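Local structure of maleylpyruvate isomerase (Ralstonia sp., 2V6K) at residues R190-D193 with A194-E198; G154-S157 with F158-P162; K37-H40 with L41-A44; I71-L74 with E75-P79; T134-S137 with A138-A142. The protein catalyses the glutathione-dependent isomerisation of maleylpyruvate to fumarylpyruvate in naphthalene degradation, working as a homodimeric zeta-class glutathione transferase. All coordinates share one frame; numbering follows the deposited sequence.

Interaction 1. Residues R190-D193 with A194-E198; sequences RAVD and AACGE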
loop_
_atom_site.group_PDB
_atom_site.type_symbol
_atom_site.label_atom_id
_atom_site.label_comp_id
_atom_site.label_asym_id
_atom_site.label_seq_id
_atom_site.Cartn_x
_atom_site.Cartn_y
_atom_site.Cartn_z
ATOM N N ARG A 190 12.631 16.937 -4.801
ATOM C CA ARG A 190 12.265 18.347 -4.714
ATOM C C ARG A 190 11.988 18.927 -6.100
ATOM O O ARG A 190 11.044 19.704 -6.275
ATOM C CB ARG A 190 13.342 19.150 -3.981
ATOM C CG ARG A 190 13.317 18.941 -2.465
ATOM C CD ARG A 190 14.296 19.854 -1.744
ATOM N NE ARG A 190 15.679 19.360 -1.743
ATOM C CZ ARG A 190 16.668 19.851 -2.487
ATOM N NH1 ARG A 190 16.451 20.850 -3.341
ATOM N NH2 ARG A 190 17.889 19.337 -2.382
ATOM N N ALA A 191 12.786 18.529 -7.091
ATOM C CA ALA A 191 12.592 19.015 -8.459
ATOM C C ALA A 191 11.295 18.482 -9.069
ATOM O O ALA A 191 10.590 19.217 -9.755
ATOM C CB ALA A 191 13.784 18.674 -9.331
ATOM N N VAL A 192 10.969 17.218 -8.808
ATOM C CA VAL A 192 9.706 16.650 -9.293
ATOM C C VAL A 192 8.527 17.382 -8.655
ATOM O O VAL A 192 7.569 17.760 -9.342
ATOM C CB VAL A 192 9.601 15.134 -9.016
ATOM C CG1 VAL A 192 8.188 14.629 -9.310
ATOM C CG2 VAL A 192 10.622 14.376 -9.846
ATOM N N ASP A 193 8.599 17.588 -7.343
ATOM C CA ASP A 193 7.558 18.314 -6.635
ATOM C C ASP A 193 7.363 19.718 -7.220
ATOM O O ASP A 193 6.229 20.155 -7.432
ATOM C CB ASP A 193 7.884 18.388 -5.144
ATOM C CG ASP A 193 6.819 19.109 -4.355
ATOM O OD1 ASP A 193 5.676 18.624 -4.320
ATOM O OD2 ASP A 193 7.131 20.171 -3.785
ATOM N N ALA A 194 8.466 20.416 -7.490
ATOM C CA ALA A 194 8.389 21.761 -8.052
ATOM C C ALA A 194 7.755 21.751 -9.445
ATOM O O ALA A 194 6.914 22.604 -9.761
ATOM C CB ALA A 194 9.773 22.398 -8.091
ATOM N N ALA A 195 8.155 20.788 -10.274
ATOM C CA ALA A 195 7.602 20.659 -11.623
ATOM C C ALA A 195 6.098 20.388 -11.585
ATOM O O ALA A 195 5.329 21.016 -12.318
ATOM C CB ALA A 195 8.333 19.570 -12.402
ATOM N N CYS A 196 5.669 19.475 -10.717
ATOM C CA CYS A 196 4.242 19.204 -10.568
ATOM C C CYS A 196 3.500 20.442 -10.077
ATOM O O CYS A 196 2.375 20.706 -10.503
ATOM C CB CYS A 196 4.014 18.043 -9.602
ATOM S SG CYS A 196 4.588 16.455 -10.228
ATOM N N GLY A 197 4.150 21.213 -9.205
ATOM C CA GLY A 197 3.565 22.427 -8.642
ATOM C C GLY A 197 3.282 23.517 -9.657
ATOM O O GLY A 197 2.556 24.464 -9.359
ATOM N N GLU A 198 3.847 23.383 -10.856
ATOM C CA GLU A 198 3.595 24.328 -11.947
ATOM C C GLU A 198 2.299 24.025 -12.702
ATOM O O GLU A 198 1.823 24.856 -13.482
ATOM C CB GLU A 198 4.764 24.335 -12.939
ATOM C CG GLU A 198 6.095 24.789 -12.357
ATOM C CD GLU A 198 7.224 24.751 -13.373
ATOM O OE1 GLU A 198 6.997 25.122 -14.544
ATOM O OE2 GLU A 198 8.346 24.356 -12.997
#
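The last two turns of alpha-helix 187-196, in the all-helical C-terminal domain of the glutathione transferase fold, bring Val192 and Cys196 together one turn apart. Val192 CG1 meets Cys196 SG at 4.1 Å, a loose van der Waals touch between two small apolar groups. The valine reaches it because CG1 stands anti to the backbone N (chi1 170°). Both of its methyls also reach the loop before helix 164-178, CG1 at Ser157 and CG2 at Arg155 and Tyr156. Val192 and Cys196 are buried, and here a branched valine fits against Leu169 and a compact thiol against Val170 and Tyr156. Underneath runs regular i to i+4 bonding: Cys196 N donates to Val192 O at 2.9 Å, the straightest of four such bonds (170°), and Gly197 N, near the C-terminal end, donates to Asp193 O, also at 2.9 Å but more bent. The carboxylate of Asp193 pairs with Arg177 of helix 164-178 in a salt bridge. Small alanines, Ala191 and Ala194, occupy exposed positions. It is the pattern of an amphipathic helix packed by one face onto the helical bundle of a GST C-terminal domain.

Interaction 2. Residues G154-S157 with F158-P162; sequences GRYS and FGDTP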
loop_
_atom_site.group_PDB
_atom_site.type_symbol
_atom_site.label_atom_id
_atom_site.label_comp_id
_atom_site.label_asym_id
_atom_site.label_seq_id
_atom_site.Cartn_x
_atom_site.Cartn_y
_atom_site.Cartn_z
ATOM N N GLY A 154 12.373 12.478 -17.306
ATOM C CA GLY A 154 12.317 13.919 -17.538
ATOM C C GLY A 154 12.025 14.680 -16.257
ATOM O O GLY A 154 12.684 14.465 -15.239
ATOM N N ARG A 155 11.023 15.556 -16.307
ATOM C CA ARG A 155 10.695 16.458 -15.195
ATOM C C ARG A 155 9.981 15.780 -14.031
ATOM O O ARG A 155 9.945 16.312 -12.918
ATOM C CB ARG A 155 9.816 17.608 -15.694
ATOM C CG ARG A 155 10.504 18.531 -16.688
ATOM C CD ARG A 155 9.497 19.403 -17.429
ATOM N NE ARG A 155 8.660 18.623 -18.340
ATOM C CZ ARG A 155 7.617 19.103 -19.012
ATOM N NH1 ARG A 155 7.262 20.375 -18.890
ATOM N NH2 ARG A 155 6.925 18.302 -19.813
ATOM N N TYR A 156 9.396 14.615 -14.286
ATOM C CA TYR A 156 8.522 13.976 -13.307
ATOM C C TYR A 156 9.128 12.681 -12.782
ATOM O O TYR A 156 10.284 12.379 -13.077
ATOM C CB TYR A 156 7.124 13.779 -13.911
ATOM C CG TYR A 156 6.585 15.067 -14.492
ATOM C CD1 TYR A 156 6.138 16.100 -13.664
ATOM C CD2 TYR A 156 6.571 15.273 -15.866
ATOM C CE1 TYR A 156 5.664 17.295 -14.201
ATOM C CE2 TYR A 156 6.100 16.466 -16.415
ATOM C CZ TYR A 156 5.651 17.470 -15.578
ATOM O OH TYR A 156 5.191 18.643 -16.127
ATOM N N SER A 157 8.370 11.923 -11.995
ATOM C CA SER A 157 8.915 10.699 -11.398
ATOM C C SER A 157 9.316 9.668 -12.443
ATOM O O SER A 157 10.259 8.908 -12.240
ATOM C CB SER A 157 7.915 10.061 -10.435
ATOM O OG SER A 157 7.675 10.885 -9.305
ATOM N N PHE A 158 8.577 9.638 -13.544
ATOM C CA PHE A 158 8.804 8.686 -14.619
ATOM C C PHE A 158 8.509 9.373 -15.943
ATOM O O PHE A 158 7.449 9.978 -16.115
ATOM C CB PHE A 158 7.895 7.463 -14.448
ATOM C CG PHE A 158 8.131 6.390 -15.475
ATOM C CD1 PHE A 158 9.057 5.382 -15.237
ATOM C CD2 PHE A 158 7.437 6.397 -16.678
ATOM C CE1 PHE A 158 9.291 4.390 -16.188
ATOM C CE2 PHE A 158 7.667 5.417 -17.637
ATOM C CZ PHE A 158 8.595 4.410 -17.390
ATOM N N GLY A 159 9.448 9.277 -16.878
ATOM C CA GLY A 159 9.284 9.922 -18.176
ATOM C C GLY A 159 9.103 11.425 -18.058
ATOM O O GLY A 159 9.589 12.044 -17.110
ATOM N N ASP A 160 8.388 12.014 -19.014
ATOM C CA ASP A 160 8.223 13.468 -19.040
ATOM C C ASP A 160 6.759 13.903 -19.037
ATOM O O ASP A 160 6.419 15.013 -19.461
ATOM C CB ASP A 160 8.989 14.093 -20.212
ATOM C CG ASP A 160 9.256 15.578 -20.009
ATOM O OD1 ASP A 160 9.586 15.987 -18.872
ATOM O OD2 ASP A 160 9.137 16.335 -20.993
ATOM N N THR A 161 5.900 13.014 -18.544
ATOM C CA THR A 161 4.512 13.353 -18.248
ATOM C C THR A 161 4.197 12.932 -16.813
ATOM O O THR A 161 4.821 12.004 -16.283
ATOM C CB THR A 161 3.523 12.654 -19.207
ATOM O OG1 THR A 161 3.638 11.235 -19.057
ATOM C CG2 THR A 161 3.792 13.041 -20.664
ATOM N N PRO A 162 3.250 13.628 -16.161
ATOM C CA PRO A 162 2.851 13.161 -14.833
ATOM C C PRO A 162 2.267 11.754 -14.892
ATOM O O PRO A 162 1.587 11.399 -15.856
ATOM C CB PRO A 162 1.771 14.163 -14.417
ATOM C CG PRO A 162 2.046 15.379 -15.245
ATOM C CD PRO A 162 2.533 14.856 -16.558
#
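A chi1 of -160° puts the Asp160 carboxylate beside its own carbonyl carbon, where it faces Arg155, whose chain bends at chi3 to meet it. Asp160 OD1 then takes two hydrogens: Arg155 NE at 2.8 Å on the syn side, within the guanidinium plane and part of a salt bridge, and Arg155 N at 3.0 Å on the anti side. Both bonds are nearly straight, at 169°, although the two flat groups are turned 44° apart. Arg155 NH2 adds weak bonds to Asp160 OD2 and Asp160 O. The loop joining helices 125-149 and 164-178 is thus folded back on itself, and Gly154 N to Gly159 O (2.8 Å) ties it again; Gly159 suits the turn because its phi is positive. Tyr156 fills the fold: Arg155 CB lies over one face of its ring, and on the opposite face Pro162 CD, the methylene next to the proline nitrogen, makes a CH-pi contact 4.2 Å from the centroid. The Tyr156 side chain also packs on Ala195 and Cys196 of helix 187-196.

Interaction 3. Residues K37-H40 with L41-A44; sequences KEEH and LKDA. With TGG (gamma-glutamyl-S-(1,2-dicarboxyethyl)cysteinylglycine), chain C.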
loop_
_atom_site.group_PDB
_atom_site.type_symbol
_atom_site.label_atom_id
_atom_site.label_comp_id
_atom_site.label_asym_id
_atom_site.label_seq_id
_atom_site.Cartn_x
_atom_site.Cartn_y
_atom_site.Cartn_z
ATOM N N LYS A 37 -12.757 16.867 13.646
ATOM C CA LYS A 37 -13.997 16.661 14.394
ATOM C C LYS A 37 -14.359 15.180 14.469
ATOM O O LYS A 37 -15.413 14.823 15.002
ATOM C CB LYS A 37 -15.152 17.425 13.734
ATOM C CG LYS A 37 -14.990 18.940 13.703
ATOM C CD LYS A 37 -16.235 19.584 13.080
ATOM C CE LYS A 37 -16.100 21.084 12.935
ATOM N NZ LYS A 37 -17.319 21.647 12.278
ATOM N N GLU A 38 -13.495 14.330 13.908
ATOM C CA GLU A 38 -13.682 12.875 13.890
ATOM C C GLU A 38 -14.996 12.442 13.224
ATOM O O GLU A 38 -15.617 11.443 13.602
ATOM C CB GLU A 38 -13.461 12.261 15.285
ATOM C CG GLU A 38 -12.026 12.519 15.783
ATOM C CD GLU A 38 -11.645 11.768 17.051
ATOM O OE1 GLU A 38 -12.533 11.478 17.878
ATOM O OE2 GLU A 38 -10.439 11.494 17.227
ATOM N N GLU A 39 -15.384 13.186 12.191
ATOM C CA GLU A 39 -16.595 12.865 11.439
ATOM C C GLU A 39 -16.510 11.513 10.745
ATOM O O GLU A 39 -17.534 10.858 10.528
ATOM C CB GLU A 39 -16.928 13.975 10.440
ATOM C CG GLU A 39 -17.409 15.250 11.132
ATOM C CD GLU A 39 -17.797 16.369 10.180
ATOM O OE1 GLU A 39 -17.571 16.246 8.955
ATOM O OE2 GLU A 39 -18.325 17.391 10.675
ATOM N N HIS A 40 -15.290 11.086 10.425
ATOM C CA HIS A 40 -15.088 9.795 9.786
ATOM C C HIS A 40 -15.363 8.628 10.723
ATOM O O HIS A 40 -15.583 7.509 10.260
ATOM C CB HIS A 40 -13.680 9.694 9.201
ATOM C CG HIS A 40 -12.580 9.839 10.205
ATOM N ND1 HIS A 40 -12.448 10.945 11.019
ATOM C CD2 HIS A 40 -11.528 9.034 10.489
ATOM C CE1 HIS A 40 -11.372 10.805 11.775
ATOM N NE2 HIS A 40 -10.796 9.655 11.471
ATOM N N LEU A 41 -15.374 8.898 12.029
ATOM C CA LEU A 41 -15.567 7.852 13.029
ATOM C C LEU A 41 -17.028 7.726 13.457
ATOM O O LEU A 41 -17.355 6.922 14.337
ATOM C CB LEU A 41 -14.653 8.083 14.240
ATOM C CG LEU A 41 -13.149 8.160 13.939
ATOM C CD1 LEU A 41 -12.353 8.412 15.206
ATOM C CD2 LEU A 41 -12.649 6.897 13.245
ATOM N N LYS A 42 -17.898 8.504 12.815
ATOM C CA LYS A 42 -19.338 8.445 13.072
ATOM C C LYS A 42 -20.005 7.369 12.225
ATOM O O LYS A 42 -19.491 6.992 11.174
ATOM C CB LYS A 42 -19.990 9.796 12.782
ATOM C CG LYS A 42 -19.536 10.913 13.691
ATOM C CD LYS A 42 -20.188 12.225 13.296
ATOM C CE LYS A 42 -19.864 13.310 14.296
ATOM N NZ LYS A 42 -20.406 14.636 13.883
ATOM N N ASP A 43 -21.161 6.890 12.683
ATOM C CA ASP A 43 -21.891 5.831 11.986
ATOM C C ASP A 43 -22.322 6.221 10.574
ATOM O O ASP A 43 -22.379 5.367 9.690
ATOM C CB ASP A 43 -23.100 5.365 12.803
ATOM C CG ASP A 43 -22.719 4.423 13.937
ATOM O OD1 ASP A 43 -21.584 3.898 13.939
ATOM O OD2 ASP A 43 -23.568 4.198 14.827
ATOM N N ALA A 44 -22.613 7.504 10.362
ATOM C CA ALA A 44 -23.009 7.988 9.038
ATOM C C ALA A 44 -21.920 7.731 7.998
ATOM O O ALA A 44 -22.213 7.292 6.885
ATOM C CB ALA A 44 -23.378 9.463 9.082
HETATM O OC1 TGG C . -5.125 5.049 0.384
HETATM C CO1 TGG C . -6.150 4.759 1.034
HETATM O OT1 TGG C . -7.299 5.133 0.721
HETATM C CA1 TGG C . -5.976 3.895 2.249
HETATM N NN1 TGG C . -4.931 2.904 2.019
HETATM C CB1 TGG C . -5.570 4.732 3.457
HETATM C CG1 TGG C . -6.666 5.710 3.845
HETATM C CD1 TGG C . -6.473 6.376 5.202
HETATM O OE1 TGG C . -5.204 6.206 5.785
HETATM N NN2 TGG C . -6.837 7.757 5.132
HETATM C CA2 TGG C . -6.438 8.724 6.118
HETATM C CO2 TGG C . -7.473 8.546 7.221
HETATM O OC2 TGG C . -8.774 8.939 6.858
HETATM N NN3 TGG C . -7.064 8.993 8.518
HETATM C CA3 TGG C . -8.038 9.084 9.587
HETATM C CO3 TGG C . -7.473 8.474 10.837
HETATM O OC3 TGG C . -6.322 7.994 10.815
HETATM O OT3 TGG C . -8.204 8.496 11.854
HETATM C CB2 TGG C . -6.433 10.024 5.339
HETATM S SG2 TGG C . -6.286 11.490 6.284
HETATM C CD2 TGG C . -4.680 11.602 6.997
HETATM C CE2 TGG C . -3.664 11.920 5.925
HETATM O OE2 TGG C . -3.142 13.058 5.867
HETATM O OF2 TGG C . -3.363 11.027 5.101
HETATM C CF2 TGG C . -4.808 12.704 8.049
HETATM C CH2 TGG C . -3.597 12.858 8.935
HETATM O OI2 TGG C . -2.746 11.952 8.968
HETATM O OJ2 TGG C . -3.496 13.915 9.602
HETATM O O HOH W 1 -18.104 15.680 15.081
HETATM O O HOH W 2 -19.511 17.324 13.097
#
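Apolar contact first: Leu41 lies alongside His40 with CG and CD2 over the imidazole, CG making a CH-pi contact 3.8 Å from the centroid of the His40 ring and only 11° off the ring normal. The other methyl, Leu41 CD1, rests against the Glu38 side chain, 3.9 Å from Glu38 CD. A branched leucine can thus cover a ring with one arm and the Glu38 side chain with the other. Among the direct hydrogen bonds, His40 NE2 donates to glycyl carboxylate oxygen OT3 of the bound glutathione conjugate at 2.9 Å, with OT3 at the ring edge and in its plane. His40 CG sits between the backbone N and the carbonyl carbon (chi1 60°), which carries the ring to the ligand. Leu41 N donates to Glu38 O at 3.0 Å; a weaker bond runs from Lys42 N to Glu39 O. Water-mediated links complete the set. Lys42 runs extended beside Glu39, its NZ 4.7 Å from Glu39 OE2, and one water bridges the two charges while a second joins Lys42 NZ to Lys37 O. Glu38 has its salt bridge with Arg111, and Glu39 OE1 accepts from His34 N. This 3-10 turn, leading to the N-cap Lys42 of helix 43-48, supplies His40 to the glutathione-binding site of the thioredoxin-like domain, at its glycyl end.

Interaction 4. Residues I71-L74 with E75-P79; sequences IEWL and EEQYP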
loop_
_atom_site.group_PDB
_atom_site.type_symbol
_atom_site.label_atom_id
_atom_site.label_comp_id
_atom_site.label_asym_id
_atom_site.label_seq_id
_atom_site.Cartn_x
_atom_site.Cartn_y
_atom_site.Cartn_z
ATOM N N ILE A 71 -7.539 4.980 -7.939
ATOM C CA ILE A 71 -6.692 5.596 -8.962
ATOM C C ILE A 71 -6.450 4.658 -10.150
ATOM O O ILE A 71 -6.520 5.096 -11.308
ATOM C CB ILE A 71 -5.393 6.150 -8.354
ATOM C CG1 ILE A 71 -5.735 7.321 -7.424
ATOM C CG2 ILE A 71 -4.420 6.592 -9.457
ATOM C CD1 ILE A 71 -4.569 7.791 -6.556
ATOM N N GLU A 72 -6.211 3.371 -9.884
ATOM C CA GLU A 72 -6.104 2.380 -10.964
ATOM C C GLU A 72 -7.402 2.291 -11.777
ATOM O O GLU A 72 -7.366 2.157 -13.007
ATOM C CB GLU A 72 -5.738 1.007 -10.403
ATOM C CG GLU A 72 -4.343 0.914 -9.800
ATOM C CD GLU A 72 -3.281 0.400 -10.760
ATOM O OE1 GLU A 72 -3.570 0.178 -11.959
ATOM O OE2 GLU A 72 -2.144 0.187 -10.290
ATOM N N TRP A 73 -8.540 2.379 -11.090
ATOM C CA TRP A 73 -9.853 2.401 -11.740
ATOM C C TRP A 73 -10.014 3.632 -12.640
ATOM O O TRP A 73 -10.460 3.512 -13.785
ATOM C CB TRP A 73 -10.949 2.298 -10.673
ATOM C CG TRP A 73 -12.372 2.386 -11.147
ATOM C CD1 TRP A 73 -13.159 1.362 -11.588
ATOM C CD2 TRP A 73 -13.185 3.565 -11.189
ATOM N NE1 TRP A 73 -14.411 1.833 -11.915
ATOM C CE2 TRP A 73 -14.451 3.182 -11.677
ATOM C CE3 TRP A 73 -12.962 4.910 -10.860
ATOM C CZ2 TRP A 73 -15.494 4.099 -11.854
ATOM C CZ3 TRP A 73 -14.000 5.822 -11.037
ATOM C CH2 TRP A 73 -15.245 5.409 -11.527
ATOM N N LEU A 74 -9.626 4.805 -12.139
ATOM C CA LEU A 74 -9.660 6.030 -12.946
ATOM C C LEU A 74 -8.817 5.907 -14.202
ATOM O O LEU A 74 -9.232 6.352 -15.272
ATOM C CB LEU A 74 -9.166 7.234 -12.144
ATOM C CG LEU A 74 -10.075 7.778 -11.051
ATOM C CD1 LEU A 74 -9.342 8.863 -10.291
ATOM C CD2 LEU A 74 -11.354 8.343 -11.657
ATOM N N GLU A 75 -7.633 5.313 -14.078
ATOM C CA GLU A 75 -6.738 5.168 -15.220
ATOM C C GLU A 75 -7.387 4.346 -16.333
ATOM O O GLU A 75 -7.255 4.676 -17.514
ATOM C CB GLU A 75 -5.407 4.544 -14.777
ATOM C CG GLU A 75 -4.489 4.124 -15.918
ATOM C CD GLU A 75 -3.982 5.277 -16.772
ATOM O OE1 GLU A 75 -4.236 6.462 -16.447
ATOM O OE2 GLU A 75 -3.311 4.981 -17.777
ATOM N N GLU A 76 -8.103 3.293 -15.951
ATOM C CA GLU A 76 -8.747 2.405 -16.916
ATOM C C GLU A 76 -10.042 3.005 -17.475
ATOM O O GLU A 76 -10.355 2.836 -18.656
ATOM C CB GLU A 76 -8.999 1.037 -16.271
ATOM C CG GLU A 76 -9.438 -0.060 -17.238
ATOM C CD GLU A 76 -10.886 -0.467 -17.042
ATOM O OE1 GLU A 76 -11.758 0.425 -16.971
ATOM O OE2 GLU A 76 -11.151 -1.687 -16.957
ATOM N N GLN A 77 -10.784 3.711 -16.625
ATOM C CA GLN A 77 -12.096 4.251 -16.988
ATOM C C GLN A 77 -12.018 5.526 -17.816
ATOM O O GLN A 77 -12.888 5.775 -18.659
ATOM C CB GLN A 77 -12.927 4.516 -15.727
ATOM C CG GLN A 77 -13.415 3.255 -15.028
ATOM C CD GLN A 77 -14.537 2.569 -15.773
ATOM O OE1 GLN A 77 -14.349 1.503 -16.356
ATOM N NE2 GLN A 77 -15.711 3.185 -15.770
ATOM N N TYR A 78 -10.988 6.328 -17.560
ATOM C CA TYR A 78 -10.795 7.622 -18.202
ATOM C C TYR A 78 -9.401 7.633 -18.808
ATOM O O TYR A 78 -8.452 8.065 -18.168
ATOM C CB TYR A 78 -10.944 8.748 -17.174
ATOM C CG TYR A 78 -12.296 8.769 -16.516
ATOM C CD1 TYR A 78 -13.398 9.327 -17.163
ATOM C CD2 TYR A 78 -12.480 8.225 -15.245
ATOM C CE1 TYR A 78 -14.647 9.349 -16.561
ATOM C CE2 TYR A 78 -13.726 8.234 -14.638
ATOM C CZ TYR A 78 -14.802 8.799 -15.300
ATOM O OH TYR A 78 -16.038 8.819 -14.701
ATOM N N PRO A 79 -9.261 7.129 -20.044
ATOM C CA PRO A 79 -7.914 6.866 -20.567
ATOM C C PRO A 79 -6.967 8.065 -20.701
ATOM O O PRO A 79 -5.765 7.899 -20.506
ATOM C CB PRO A 79 -8.185 6.249 -21.945
ATOM C CG PRO A 79 -9.589 5.743 -21.870
ATOM C CD PRO A 79 -10.313 6.709 -20.987
#
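Trp73 O accepts from two backbone nitrogens, Gln77 N at 2.9 Å and Glu76 N at 3.2 Å, the second bond weak and bent. One step on, Tyr78 N donates to Leu74 O at 2.9 Å, although Tyr78 itself has already left helical angles. The Trp73 chi1 of 176° brings the end of the indole beside the Gln77 stem. There Gln77 CG lies over the ring face, 3.6 Å from the centroid of the five-membered ring of Trp73 and 16° off its normal, a CH-pi contact; the methylene stem of a glutamine suits this, being apolar and flexible. Leu74 CD2 touches Tyr78 CD2 at 3.8 Å. The tyrosine also turns its edge to the indole, with Tyr78 CE2 to Trp73 CZ3 4.3 Å. The acidic residues have partners beyond this turn: Glu75 pairs with Lys24 and the backbone of Leu83, Glu72 with Arg95, and Glu76 with Arg91 of the second subunit. Leu74, together with Ile71, packs on Leu17 of helix 12-24, whereas Trp73 rests on Gln92 of the second subunit, so helix 67-77 lies between helix 12-24 of its own domain and the second subunit.

Interaction 5. Residues T134-S137 with A138-A142; sequences TWIS and AGFDA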
loop_
_atom_site.group_PDB
_atom_site.type_symbol
_atom_site.label_atom_id
_atom_site.label_comp_id
_atom_site.label_asym_id
_atom_site.label_seq_id
_atom_site.Cartn_x
_atom_site.Cartn_y
_atom_site.Cartn_z
ATOM N N THR A 134 11.502 9.570 10.453
ATOM C CA THR A 134 12.166 8.281 10.267
ATOM C C THR A 134 11.629 7.574 9.020
ATOM O O THR A 134 12.400 7.152 8.147
ATOM C CB THR A 134 12.018 7.388 11.514
ATOM O OG1 THR A 134 12.636 8.046 12.628
ATOM C CG2 THR A 134 12.681 6.031 11.312
ATOM N N TRP A 135 10.309 7.462 8.926
ATOM C CA TRP A 135 9.715 6.714 7.818
ATOM C C TRP A 135 9.745 7.482 6.508
ATOM O O TRP A 135 9.955 6.879 5.452
ATOM C CB TRP A 135 8.317 6.189 8.185
ATOM C CG TRP A 135 8.336 5.662 9.586
ATOM C CD1 TRP A 135 7.631 6.143 10.649
ATOM C CD2 TRP A 135 9.181 4.618 10.102
ATOM N NE1 TRP A 135 7.962 5.445 11.788
ATOM C CE2 TRP A 135 8.908 4.505 11.479
ATOM C CE3 TRP A 135 10.129 3.757 9.526
ATOM C CZ2 TRP A 135 9.560 3.576 12.300
ATOM C CZ3 TRP A 135 10.782 2.831 10.345
ATOM C CH2 TRP A 135 10.487 2.749 11.718
ATOM N N ILE A 136 9.570 8.797 6.570
ATOM C CA ILE A 136 9.674 9.616 5.366
ATOM C C ILE A 136 11.094 9.571 4.810
ATOM O O ILE A 136 11.284 9.362 3.611
ATOM C CB ILE A 136 9.223 11.065 5.625
ATOM C CG1 ILE A 136 7.712 11.092 5.855
ATOM C CG2 ILE A 136 9.599 11.964 4.448
ATOM C CD1 ILE A 136 7.193 12.373 6.476
ATOM N N SER A 137 12.100 9.736 5.666
ATOM C CA SER A 137 13.479 9.718 5.194
ATOM C C SER A 137 13.870 8.369 4.602
ATOM O O SER A 137 14.541 8.314 3.581
ATOM C CB SER A 137 14.440 10.117 6.306
ATOM O OG SER A 137 14.189 11.451 6.703
ATOM N N ALA A 138 13.439 7.277 5.231
ATOM C CA ALA A 138 13.764 5.953 4.716
ATOM C C ALA A 138 13.137 5.753 3.337
ATOM O O ALA A 138 13.799 5.280 2.404
ATOM C CB ALA A 138 13.300 4.866 5.683
ATOM N N GLY A 139 11.867 6.121 3.203
ATOM C CA GLY A 139 11.162 5.964 1.934
ATOM C C GLY A 139 11.705 6.873 0.850
ATOM O O GLY A 139 11.871 6.443 -0.291
ATOM N N PHE A 140 11.980 8.124 1.206
ATOM C CA PHE A 140 12.560 9.076 0.261
ATOM C C PHE A 140 13.990 8.700 -0.138
ATOM O O PHE A 140 14.384 8.935 -1.274
ATOM C CB PHE A 140 12.502 10.501 0.812
ATOM C CG PHE A 140 11.159 11.181 0.652
ATOM C CD1 PHE A 140 10.027 10.492 0.199
ATOM C CD2 PHE A 140 11.030 12.523 0.978
ATOM C CE1 PHE A 140 8.801 11.146 0.061
ATOM C CE2 PHE A 140 9.812 13.189 0.838
ATOM C CZ PHE A 140 8.695 12.498 0.388
ATOM N N ASP A 141 14.770 8.114 0.775
ATOM C CA ASP A 141 16.089 7.591 0.389
ATOM C C ASP A 141 15.942 6.651 -0.810
ATOM O O ASP A 141 16.684 6.763 -1.791
ATOM C CB ASP A 141 16.771 6.830 1.535
ATOM C CG ASP A 141 17.318 7.734 2.623
ATOM O OD1 ASP A 141 17.454 8.956 2.419
ATOM O OD2 ASP A 141 17.619 7.195 3.714
ATOM N N ALA A 142 14.983 5.732 -0.724
ATOM C CA ALA A 142 14.775 4.742 -1.777
ATOM C C ALA A 142 14.202 5.368 -3.042
ATOM O O ALA A 142 14.673 5.078 -4.141
ATOM C CB ALA A 142 13.879 3.618 -1.283
#
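A one-turn CH-pi contact within alpha-helix 125-149, the long helix of the C-terminal domain, joins Ile136 to Phe140. Ile136 CG2 stands 3.7 Å above the phenyl plane of Phe140, offset toward the rim, and is 3.9 Å from the ring centroid. The two side chains run side by side and point the same way: CG2 is anti to the Ile136 backbone N, and a chi2 of 8° turns the face of Phe140 to it. A beta-branched isoleucine suits the place, since one branch meets the ring while the side chain also packs on Gln172 and Ala176 of helix 164-178 and on Ile105. Below them Phe140 N donates to Ile136 O at 2.8 Å, and Asp141 N to Ser137 O at 2.8 Å. Gly139 N bonds to Trp135 O at 3.0 Å. Thr134 OG1 is hydrogen-bonded to Ala130 O one turn back. Trp135, on another side of the helix, meets Tyr116 of the second subunit, their planes at about 60°. The chemistry implies an apolar side facing helix 164-178, held by dispersion and the CH-pi contact, while the Asp141 carboxylate, in an exposed position, is bonded through OD1 to Tyr186 OH.

Along the chain the order is interaction 3, 4, 5, 2, 1, with the first two in the thioredoxin-like N-terminal domain and the rest in the helical C-terminal domain. Interactions 1 and 2 touch directly, their centres 10 Å apart: Ala195 CB and Val192 CG2 each lie 3.7 Å from Arg155 O, joining helix 187-196 to the loop before helix 164-178. Interaction 5 packs on that same helix 164-178, with centres about 19 Å from interaction 1 and 21 Å from interaction 2. Interaction 3 supplies His40, which hydrogen-bonds the bound glutathione conjugate, about 29 Å from interaction 4 between centres. Interactions 4 and 5, with centres about 28 Å apart, both meet the second subunit, so each domain contributes to the dimer.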